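Local coordinates for capsid Protein (PDB 4DMI) that probably builds a phage capsid, its chains gathering into a pentamer with sodium ions bound where neighbouring subunits meet, at residues R94-E105 / L148-V159; I104-L115 / F136-T147. All coordinates share one frame; numbering follows the deposited sequence. Where two conformers were deposited one is given.

Interaction 1: R94-E105 / L148-V159. With NA (sodium ion), chain H.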
loop_
_atom_site.group_PDB
_atom_site.type_symbol
_atom_site.label_atom_id
_atom_site.label_comp_id
_atom_site.label_asym_id
_atom_site.label_seq_id
_atom_site.Cartn_x
_atom_site.Cartn_y
_atom_site.Cartn_z
ATOM N N ARG B 94 5.686 10.443 24.291
ATOM C CA ARG B 94 6.184 10.573 25.651
ATOM C C ARG B 94 6.594 9.196 26.159
ATOM O O ARG B 94 6.242 8.168 25.563
ATOM C CB ARG B 94 5.128 11.184 26.584
ATOM C CG ARG B 94 4.698 12.607 26.236
ATOM C CD ARG B 94 5.813 13.626 26.484
ATOM N NE ARG B 94 6.155 13.711 27.902
ATOM C CZ ARG B 94 6.197 14.840 28.599
ATOM N NH1 ARG B 94 5.920 15.997 28.014
ATOM N NH2 ARG B 94 6.514 14.810 29.884
ATOM N N ASP B 95 7.345 9.194 27.256
ATOM C CA ASP B 95 7.684 7.977 27.994
ATOM C C ASP B 95 6.418 7.216 28.371
ATOM O O ASP B 95 5.383 7.817 28.628
ATOM C CB ASP B 95 8.433 8.378 29.270
ATOM C CG ASP B 95 9.036 7.199 30.007
ATOM O OD1 ASP B 95 8.344 6.182 30.224
ATOM O OD2 ASP B 95 10.218 7.306 30.390
ATOM N N GLU B 96 6.501 5.891 28.414
ATOM C CA GLU B 96 5.334 5.083 28.767
ATOM C C GLU B 96 4.820 5.363 30.181
ATOM O O GLU B 96 3.640 5.142 30.466
ATOM C CB GLU B 96 5.605 3.591 28.555
ATOM C CG GLU B 96 6.745 3.033 29.378
ATOM C CD GLU B 96 6.329 2.638 30.786
ATOM O OE1 GLU B 96 7.203 2.605 31.683
ATOM O OE2 GLU B 96 5.124 2.360 31.008
ATOM N N ALA B 97 5.688 5.881 31.050
ATOM C CA ALA B 97 5.292 6.198 32.419
ATOM C C ALA B 97 4.862 7.658 32.577
ATOM O O ALA B 97 4.592 8.111 33.681
ATOM C CB ALA B 97 6.418 5.868 33.397
ATOM N N SER B 98 4.797 8.396 31.474
ATOM C CA SER B 98 4.436 9.808 31.523
ATOM C C SER B 98 2.981 9.988 31.925
ATOM O O SER B 98 2.164 9.097 31.713
ATOM C CB SER B 98 4.641 10.448 30.147
ATOM O OG SER B 98 4.383 11.841 30.188
ATOM N N GLY B 99 2.667 11.147 32.496
ATOM C CA GLY B 99 1.287 11.527 32.730
ATOM C C GLY B 99 0.706 12.385 31.615
ATOM O O GLY B 99 -0.461 12.771 31.679
ATOM N N ALA B 100 1.510 12.676 30.594
ATOM C CA ALA B 100 1.101 13.570 29.507
ATOM C C ALA B 100 0.516 12.778 28.343
ATOM O O ALA B 100 1.235 12.072 27.633
ATOM C CB ALA B 100 2.277 14.445 29.044
ATOM N N ILE B 101 -0.797 12.895 28.168
ATOM C CA ILE B 101 -1.555 12.076 27.227
ATOM C C ILE B 101 -1.951 12.872 25.995
ATOM O O ILE B 101 -2.494 13.967 26.116
ATOM C CB ILE B 101 -2.838 11.568 27.901
ATOM C CG1 ILE B 101 -2.478 10.706 29.112
ATOM C CG2 ILE B 101 -3.722 10.816 26.904
ATOM C CD1 ILE B 101 -3.686 10.266 29.942
ATOM N N ALA B 102 -1.675 12.318 24.816
ATOM C CA ALA B 102 -2.107 12.880 23.540
ATOM C C ALA B 102 -2.602 11.732 22.679
ATOM O O ALA B 102 -1.813 10.871 22.267
ATOM C CB ALA B 102 -0.962 13.593 22.860
ATOM N N VAL B 103 -3.907 11.688 22.438
ATOM C CA VAL B 103 -4.509 10.530 21.787
ATOM C C VAL B 103 -5.563 10.896 20.763
ATOM O O VAL B 103 -6.130 12.002 20.787
ATOM C CB VAL B 103 -5.168 9.563 22.810
ATOM C CG1 VAL B 103 -4.126 8.957 23.753
ATOM C CG2 VAL B 103 -6.273 10.263 23.599
ATOM N N ILE B 104 -5.815 9.962 19.853
ATOM C CA ILE B 104 -7.041 9.956 19.067
ATOM C C ILE B 104 -7.904 8.877 19.682
ATOM O O ILE B 104 -7.444 7.766 19.935
ATOM C CB ILE B 104 -6.771 9.583 17.596
ATOM C CG1 ILE B 104 -5.929 10.675 16.919
ATOM C CG2 ILE B 104 -8.084 9.370 16.838
ATOM C CD1 ILE B 104 -6.711 11.970 16.580
ATOM N N GLU B 105 -9.179 9.190 19.941
ATOM C CA GLU B 105 -10.081 8.192 20.505
ATOM C C GLU B 105 -11.503 8.311 19.984
ATOM O O GLU B 105 -11.956 9.379 19.566
ATOM C CB GLU B 105 -10.077 8.249 22.036
ATOM C CG GLU B 105 -10.584 9.561 22.604
ATOM C CD GLU B 105 -10.200 9.748 24.054
ATOM O OE1 GLU B 105 -9.420 8.913 24.558
ATOM O OE2 GLU B 105 -10.682 10.720 24.684
ATOM N N LEU B 148 -15.645 10.977 17.321
ATOM C CA LEU B 148 -14.216 10.814 17.080
ATOM C C LEU B 148 -13.562 12.094 17.573
ATOM O O LEU B 148 -13.984 13.195 17.193
ATOM C CB LEU B 148 -13.948 10.629 15.590
ATOM C CG LEU B 148 -12.495 10.627 15.114
ATOM C CD1 LEU B 148 -11.743 9.412 15.646
ATOM C CD2 LEU B 148 -12.478 10.677 13.597
ATOM N N GLN B 149 -12.549 11.968 18.426
ATOM C CA GLN B 149 -11.949 13.148 19.054
ATOM C C GLN B 149 -10.437 13.059 19.239
ATOM O O GLN B 149 -9.847 11.978 19.238
ATOM C CB GLN B 149 -12.640 13.430 20.402
ATOM C CG GLN B 149 -12.383 12.345 21.448
ATOM C CD GLN B 149 -13.258 12.470 22.693
ATOM O OE1 GLN B 149 -14.308 13.117 22.677
ATOM N NE2 GLN B 149 -12.816 11.856 23.784
ATOM N N ALA B 150 -9.818 14.225 19.365
ATOM C CA ALA B 150 -8.405 14.340 19.707
ATOM C C ALA B 150 -8.364 14.883 21.123
ATOM O O ALA B 150 -9.086 15.826 21.457
ATOM C CB ALA B 150 -7.727 15.294 18.763
ATOM N N ARG B 151 -7.520 14.308 21.962
ATOM C CA ARG B 151 -7.435 14.758 23.340
ATOM C C ARG B 151 -5.990 14.860 23.810
ATOM O O ARG B 151 -5.208 13.914 23.666
ATOM C CB ARG B 151 -8.221 13.812 24.254
ATOM C CG ARG B 151 -8.179 14.200 25.723
ATOM C CD ARG B 151 -9.154 13.367 26.540
ATOM N NE ARG B 151 -8.811 11.946 26.533
ATOM C CZ ARG B 151 -8.034 11.360 27.439
ATOM N NH1 ARG B 151 -7.506 12.069 28.430
ATOM N NH2 ARG B 151 -7.789 10.064 27.357
ATOM N N SER B 152 -5.643 16.023 24.352
ATOM C CA SER B 152 -4.385 16.246 25.054
ATOM C C SER B 152 -4.711 16.709 26.462
ATOM O O SER B 152 -5.529 17.622 26.640
ATOM C CB SER B 152 -3.564 17.328 24.358
ATOM O OG SER B 152 -2.649 17.913 25.277
ATOM N N ASN B 153 -4.098 16.096 27.470
ATOM C CA ASN B 153 -4.434 16.438 28.857
ATOM C C ASN B 153 -3.447 17.402 29.496
ATOM O O ASN B 153 -3.503 17.645 30.703
ATOM C CB ASN B 153 -4.542 15.177 29.722
ATOM C CG ASN B 153 -3.183 14.589 30.072
ATOM O OD1 ASN B 153 -2.173 14.899 29.437
ATOM N ND2 ASN B 153 -3.153 13.742 31.093
ATOM N N ASN B 154 -2.551 17.950 28.685
ATOM C CA ASN B 154 -1.393 18.687 29.192
ATOM C C ASN B 154 -0.868 19.667 28.151
ATOM O O ASN B 154 -0.822 19.344 26.959
ATOM C CB ASN B 154 -0.289 17.682 29.556
ATOM C CG ASN B 154 0.853 18.310 30.338
ATOM O OD1 ASN B 154 1.657 19.067 29.792
ATOM N ND2 ASN B 154 0.943 17.976 31.619
ATOM N N ALA B 155 -0.450 20.853 28.592
ATOM C CA ALA B 155 0.049 21.872 27.672
ATOM C C ALA B 155 1.308 21.448 26.919
ATOM O O ALA B 155 1.658 22.051 25.907
ATOM C CB ALA B 155 0.303 23.179 28.417
ATOM N N GLU B 156 1.983 20.408 27.403
ATOM C CA GLU B 156 3.238 19.961 26.794
ATOM C C GLU B 156 3.092 19.000 25.622
ATOM O O GLU B 156 4.067 18.738 24.934
ATOM C CB GLU B 156 4.161 19.327 27.841
ATOM C CG GLU B 156 4.649 20.298 28.921
ATOM C CD GLU B 156 5.629 19.654 29.881
ATOM O OE1 GLU B 156 5.868 18.434 29.755
ATOM O OE2 GLU B 156 6.157 20.364 30.761
ATOM N N VAL B 157 1.900 18.452 25.404
ATOM C CA VAL B 157 1.728 17.481 24.324
ATOM C C VAL B 157 0.591 17.862 23.388
ATOM O O VAL B 157 -0.394 18.466 23.814
ATOM C CB VAL B 157 1.504 16.044 24.858
ATOM C CG1 VAL B 157 2.753 15.534 25.532
ATOM C CG2 VAL B 157 0.302 15.969 25.813
ATOM N N ARG B 158 0.725 17.506 22.111
ATOM C CA ARG B 158 -0.276 17.878 21.117
ATOM C C ARG B 158 -0.768 16.717 20.258
ATOM O O ARG B 158 -0.094 15.685 20.113
ATOM C CB ARG B 158 0.246 19.009 20.208
ATOM C CG ARG B 158 0.440 20.326 20.938
ATOM C CD ARG B 158 0.699 21.480 19.990
ATOM N NE ARG B 158 0.862 22.720 20.750
ATOM C CZ ARG B 158 0.127 23.815 20.585
ATOM N NH1 ARG B 158 -0.816 23.861 19.652
ATOM N NH2 ARG B 158 0.354 24.878 21.340
ATOM N N VAL B 159 -1.961 16.888 19.705
ATOM C CA VAL B 159 -2.494 15.998 18.682
ATOM C C VAL B 159 -2.751 16.873 17.472
ATOM O O VAL B 159 -3.554 17.812 17.547
ATOM C CB VAL B 159 -3.814 15.331 19.124
ATOM C CG1 VAL B 159 -4.348 14.412 18.015
ATOM C CG2 VAL B 159 -3.617 14.552 20.423
HETATM NA NA NA H . 2.510 23.920 24.883
HETATM O O HOH W 1 6.067 16.996 31.995
HETATM O O HOH W 2 4.021 24.048 26.528
HETATM O O HOH W 3 1.640 25.547 26.310
#
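Ala100 CB lies over one face of the Arg94 guanidinium, while Glu156 OE1 and a water sit at its edge. NH1 of Arg94 reaches Glu156 OE1 at 3.0 Å in a nearly straight salt bridge on the anti lone pair; the water joins Arg94 NH2 to the same oxygen, and Ser122 of a neighbouring subunit also bonds NH1. At the edge of the Arg151 guanidinium, Glu105 OE2 takes Arg151 NE on the syn side (2.9 Å, 35° out of the carboxylate plane) and Gln149 NE2 on the anti side (2.6 Å). Just past the last strand pair, the Asn153 amide bridges Gly99 O (from ND2, 2.9 Å) and Ile101 N (to OD1, 2.7 Å, from above the carbonyl plane), while Asn153 N bonds Ile101 O. Antiparallel pairing runs from Ala102–Ser152 to Glu105–Gln149. On the face carrying Ala102 and Ile104, Val157 CG1 touches Arg94 CG and Ala100 CB, and Val159 CG1 meets Ile104 CD1 at 3.7 Å. The Asn154–Val157 turn offers Ala155 O to sodium at 2.3 Å, joined by Glu72 of the same chain, Glu96 of a neighbouring subunit and two waters. Two carboxylates would more than offset sodium's charge, and the ion ties this turn to the next subunit.

Interaction 2: I104-L115 / F136-T147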
loop_
_atom_site.group_PDB
_atom_site.type_symbol
_atom_site.label_atom_id
_atom_site.label_comp_id
_atom_site.label_asym_id
_atom_site.label_seq_id
_atom_site.Cartn_x
_atom_site.Cartn_y
_atom_site.Cartn_z
ATOM N N ILE B 104 -5.815 9.962 19.853
ATOM C CA ILE B 104 -7.041 9.956 19.067
ATOM C C ILE B 104 -7.904 8.877 19.682
ATOM O O ILE B 104 -7.444 7.766 19.935
ATOM C CB ILE B 104 -6.771 9.583 17.596
ATOM C CG1 ILE B 104 -5.929 10.675 16.919
ATOM C CG2 ILE B 104 -8.084 9.370 16.838
ATOM C CD1 ILE B 104 -6.711 11.970 16.580
ATOM N N GLU B 105 -9.179 9.190 19.941
ATOM C CA GLU B 105 -10.081 8.192 20.505
ATOM C C GLU B 105 -11.503 8.311 19.984
ATOM O O GLU B 105 -11.956 9.379 19.566
ATOM C CB GLU B 105 -10.077 8.249 22.036
ATOM C CG GLU B 105 -10.584 9.561 22.604
ATOM C CD GLU B 105 -10.200 9.748 24.054
ATOM O OE1 GLU B 105 -9.420 8.913 24.558
ATOM O OE2 GLU B 105 -10.682 10.720 24.684
ATOM N N VAL B 106 -12.212 7.183 20.025
ATOM C CA VAL B 106 -13.617 7.142 19.644
ATOM C C VAL B 106 -14.416 6.778 20.892
ATOM O O VAL B 106 -13.956 5.998 21.723
ATOM C CB VAL B 106 -13.875 6.164 18.472
ATOM C CG1 VAL B 106 -13.397 4.755 18.796
ATOM C CG2 VAL B 106 -15.350 6.161 18.085
ATOM N N THR B 107 -15.587 7.387 21.048
ATOM C CA THR B 107 -16.389 7.213 22.255
ATOM C C THR B 107 -17.865 7.357 21.948
ATOM O O THR B 107 -18.242 8.020 20.981
ATOM C CB THR B 107 -16.006 8.259 23.334
ATOM O OG1 THR B 107 -16.709 7.988 24.553
ATOM C CG2 THR B 107 -16.352 9.676 22.872
ATOM N N ASP B 108 -18.696 6.737 22.778
ATOM C CA ASP B 108 -20.136 6.976 22.739
ATOM C C ASP B 108 -20.613 7.561 24.065
ATOM O O ASP B 108 -21.816 7.672 24.309
ATOM C CB ASP B 108 -20.907 5.690 22.424
ATOM C CG ASP B 108 -20.664 4.580 23.451
ATOM O OD1 ASP B 108 -19.910 4.800 24.425
ATOM O OD2 ASP B 108 -21.225 3.474 23.267
ATOM N N GLY B 109 -19.659 7.932 24.915
ATOM C CA GLY B 109 -19.980 8.458 26.232
ATOM C C GLY B 109 -20.129 7.380 27.289
ATOM O O GLY B 109 -20.205 7.679 28.484
ATOM N N ILE B 110 -20.191 6.125 26.852
ATOM C CA ILE B 110 -20.278 4.995 27.772
ATOM C C ILE B 110 -18.904 4.350 27.871
ATOM O O ILE B 110 -18.398 4.100 28.965
ATOM C CB ILE B 110 -21.309 3.949 27.303
ATOM C CG1 ILE B 110 -22.705 4.574 27.231
ATOM C CG2 ILE B 110 -21.318 2.726 28.226
ATOM C CD1 ILE B 110 -23.748 3.663 26.614
ATOM N N THR B 111 -18.310 4.073 26.717
ATOM C CA THR B 111 -16.941 3.584 26.671
ATOM C C THR B 111 -16.145 4.394 25.660
ATOM O O THR B 111 -16.702 5.113 24.818
ATOM C CB THR B 111 -16.842 2.095 26.295
ATOM O OG1 THR B 111 -17.331 1.901 24.966
ATOM C CG2 THR B 111 -17.648 1.219 27.266
ATOM N N THR B 112 -14.833 4.256 25.746
ATOM C CA THR B 112 -13.919 5.019 24.918
ATOM C C THR B 112 -12.778 4.091 24.546
ATOM O O THR B 112 -12.283 3.340 25.384
ATOM C CB THR B 112 -13.375 6.234 25.680
ATOM O OG1 THR B 112 -14.467 7.080 26.075
ATOM C CG2 THR B 112 -12.431 7.035 24.790
ATOM N N LYS B 113 -12.381 4.117 23.276
ATOM C CA LYS B 113 -11.212 3.366 22.832
ATOM C C LYS B 113 -10.193 4.288 22.202
ATOM O O LYS B 113 -10.534 5.139 21.371
ATOM C CB LYS B 113 -11.600 2.256 21.846
ATOM C CG LYS B 113 -12.451 1.174 22.483
ATOM C CD LYS B 113 -12.856 0.118 21.464
ATOM C CE LYS B 113 -13.780 -0.894 22.124
ATOM N NZ LYS B 113 -14.304 -1.913 21.166
ATOM N N ILE B 114 -8.935 4.106 22.590
ATOM C CA ILE B 114 -7.831 4.850 21.999
ATOM C C ILE B 114 -7.429 4.219 20.672
ATOM O O ILE B 114 -7.152 3.014 20.608
ATOM C CB ILE B 114 -6.631 4.873 22.954
ATOM C CG1 ILE B 114 -6.998 5.688 24.206
ATOM C CG2 ILE B 114 -5.381 5.432 22.266
ATOM C CD1 ILE B 114 -5.979 5.546 25.343
ATOM N N LEU B 115 -7.408 5.026 19.614
ATOM C CA LEU B 115 -7.029 4.538 18.285
ATOM C C LEU B 115 -5.580 4.884 17.939
ATOM O O LEU B 115 -4.979 4.261 17.063
ATOM C CB LEU B 115 -7.961 5.105 17.211
ATOM C CG LEU B 115 -9.448 4.839 17.415
ATOM C CD1 LEU B 115 -10.211 5.385 16.210
ATOM C CD2 LEU B 115 -9.711 3.340 17.619
ATOM N N PHE B 136 -0.307 8.568 12.805
ATOM C CA PHE B 136 -1.484 7.725 12.630
ATOM C C PHE B 136 -2.120 8.029 11.282
ATOM O O PHE B 136 -1.999 9.148 10.759
ATOM C CB PHE B 136 -2.494 7.892 13.785
ATOM C CG PHE B 136 -2.931 9.317 14.002
ATOM C CD1 PHE B 136 -3.962 9.863 13.248
ATOM C CD2 PHE B 136 -2.280 10.119 14.935
ATOM C CE1 PHE B 136 -4.346 11.193 13.434
ATOM C CE2 PHE B 136 -2.660 11.444 15.131
ATOM C CZ PHE B 136 -3.692 11.979 14.376
ATOM N N ASP B 137 -2.797 7.029 10.721
ATOM C CA ASP B 137 -3.492 7.149 9.442
ATOM C C ASP B 137 -4.614 6.115 9.477
ATOM O O ASP B 137 -4.397 4.924 9.225
ATOM C CB ASP B 137 -2.519 6.914 8.272
ATOM C CG ASP B 137 -3.136 7.202 6.912
ATOM O OD1 ASP B 137 -4.379 7.218 6.790
ATOM O OD2 ASP B 137 -2.365 7.415 5.953
ATOM N N LEU B 138 -5.810 6.590 9.813
ATOM C CA LEU B 138 -6.930 5.742 10.180
ATOM C C LEU B 138 -8.144 5.976 9.295
ATOM O O LEU B 138 -8.379 7.089 8.810
ATOM C CB LEU B 138 -7.330 6.046 11.626
ATOM C CG LEU B 138 -6.300 5.753 12.714
ATOM C CD1 LEU B 138 -6.535 6.628 13.934
ATOM C CD2 LEU B 138 -6.432 4.302 13.107
ATOM N N MET B 139 -8.899 4.909 9.076
ATOM C CA MET B 139 -10.253 5.019 8.570
ATOM C C MET B 139 -11.185 4.615 9.692
ATOM O O MET B 139 -11.104 3.488 10.226
ATOM C CB MET B 139 -10.481 4.111 7.363
ATOM C CG MET B 139 -11.898 4.177 6.770
ATOM S SD MET B 139 -12.257 5.739 5.926
ATOM C CE MET B 139 -10.635 6.029 5.211
ATOM N N VAL B 140 -12.086 5.527 10.048
ATOM C CA VAL B 140 -13.013 5.328 11.157
ATOM C C VAL B 140 -14.446 5.474 10.679
ATOM O O VAL B 140 -14.780 6.424 9.965
ATOM C CB VAL B 140 -12.769 6.369 12.261
ATOM C CG1 VAL B 140 -13.768 6.198 13.407
ATOM C CG2 VAL B 140 -11.342 6.265 12.774
ATOM N N LYS B 141 -15.296 4.526 11.058
ATOM C CA LYS B 141 -16.727 4.649 10.806
ATOM C C LYS B 141 -17.432 4.982 12.108
ATOM O O LYS B 141 -17.271 4.280 13.106
ATOM C CB LYS B 141 -17.315 3.357 10.226
ATOM C CG LYS B 141 -18.805 3.453 9.863
ATOM C CD LYS B 141 -19.410 2.057 9.647
ATOM C CE LYS B 141 -20.886 2.147 9.296
ATOM N NZ LYS B 141 -21.460 0.790 9.070
ATOM N N LEU B 142 -18.221 6.055 12.084
ATOM C CA LEU B 142 -19.067 6.443 13.206
ATOM C C LEU B 142 -20.512 6.084 12.903
ATOM O O LEU B 142 -20.992 6.294 11.782
ATOM C CB LEU B 142 -18.989 7.958 13.431
ATOM C CG LEU B 142 -17.617 8.556 13.727
ATOM C CD1 LEU B 142 -17.775 10.049 13.961
ATOM C CD2 LEU B 142 -16.978 7.870 14.940
ATOM N N VAL B 143 -21.206 5.535 13.893
ATOM C CA VAL B 143 -22.658 5.419 13.814
ATOM C C VAL B 143 -23.274 6.415 14.778
ATOM O O VAL B 143 -22.549 7.149 15.454
ATOM C CB VAL B 143 -23.151 3.987 14.125
ATOM C CG1 VAL B 143 -22.686 3.032 13.049
ATOM C CG2 VAL B 143 -22.676 3.528 15.498
ATOM N N ALA B 144 -24.607 6.459 14.823
ATOM C CA ALA B 144 -25.306 7.429 15.650
ATOM C C ALA B 144 -24.843 7.353 17.097
ATOM O O ALA B 144 -24.789 6.266 17.683
ATOM C CB ALA B 144 -26.816 7.221 15.556
ATOM N N GLY B 145 -24.493 8.505 17.658
ATOM C CA GLY B 145 -24.084 8.588 19.044
ATOM C C GLY B 145 -22.593 8.467 19.281
ATOM O O GLY B 145 -22.140 8.635 20.417
ATOM N N ASP B 146 -21.834 8.188 18.221
ATOM C CA ASP B 146 -20.373 8.075 18.325
ATOM C C ASP B 146 -19.673 9.412 18.077
ATOM O O ASP B 146 -20.113 10.214 17.253
ATOM C CB ASP B 146 -19.818 7.104 17.283
ATOM C CG ASP B 146 -20.201 5.671 17.524
ATOM O OD1 ASP B 146 -20.725 5.323 18.616
ATOM O OD2 ASP B 146 -19.960 4.873 16.590
ATOM N N THR B 147 -18.556 9.629 18.767
ATOM C CA THR B 147 -17.730 10.822 18.561
ATOM C C THR B 147 -16.286 10.400 18.334
ATOM O O THR B 147 -15.772 9.555 19.056
ATOM C CB THR B 147 -17.795 11.753 19.784
ATOM O OG1 THR B 147 -19.154 12.169 20.007
ATOM C CG2 THR B 147 -16.903 12.980 19.603
HETATM O O HOH W 4 -20.485 10.598 21.621
HETATM O O HOH W 5 -23.717 8.542 22.722
#
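Ile104 lays CG1 over one face of the Phe136 ring, 3.8 Å from its centroid and 17° off the normal, a CH-pi contact displaced toward the rim. Phe136 has CG between its backbone N and carbonyl carbon (chi1 56°), which stands the ring up against this isoleucine; the two side chains cross at about a right angle. The other branch, Ile104 CG2, comes more loosely to Leu138 CD1. At Val106, CG2 passes Leu142 CD2 at 3.9 Å, the two side chains sliding by in opposite directions. Thr107 and Thr147 form an antiparallel hydrogen-bonded pair: Thr107 N gives to Thr147 O (3.0 Å) and Thr147 N returns to Thr107 O (2.8 Å), while Thr107 CG2 lies alongside Thr147 CB. Asp108 packs CB against Asp146 OD1, but each carboxylate serves its own turn. Asp108 OD1 makes an Asx turn with Ile110 N, extended to an Asx motif by Thr111 N, that shapes the 107–112 hairpin end; Asp146 OD2 accepts Val143 N from above its plane, bracing the type II turn that Asp146 N to Val143 O closes. A water bonds both Asp108 O and Gly145 O, joining the two loops. At the end of the hairpin's return strand, Leu115 sets CB against Leu138 CD1 (3.9 Å) and CD1 against Val140 CG2 (3.7 Å), in the same apolar layer as Ile104 and Val106. Strands 104–107 and 136–142 run 21° from parallel, 9.5 Å apart at closest approach, so side chains span the gap. Strand 102–107 pairs with both 112–121 and 147–152, strand 133–142 pairs with 83–95, and Leu148, Ala150 and Ile78 also pack round Ile104. A neighbouring subunit lies against Leu138 and Met139 of strand 133–142.

How the interactions relate
Both contacts use strand 102–107 and share Ile104 and Glu105, with centres about 16 Å apart. Along the chain, interaction 2 is nested inside the loop closed by interaction 1: after 102–107 come 112–121, then 133–142, whose turn leads into 147–152 and back to the first strand. Interaction 1 is lateral pairing within the sheet, whereas interaction 2 is mostly packing across an apolar interior, joined to that pairing at Thr107–Thr147. Leu148 CD1 and Val140 CG2 also touch, linking the two. The curled, strand-rich domain thus extends from an apolar interior to a sodium-binding turn at a subunit boundary, an arrangement consistent with assembly as a pentamer.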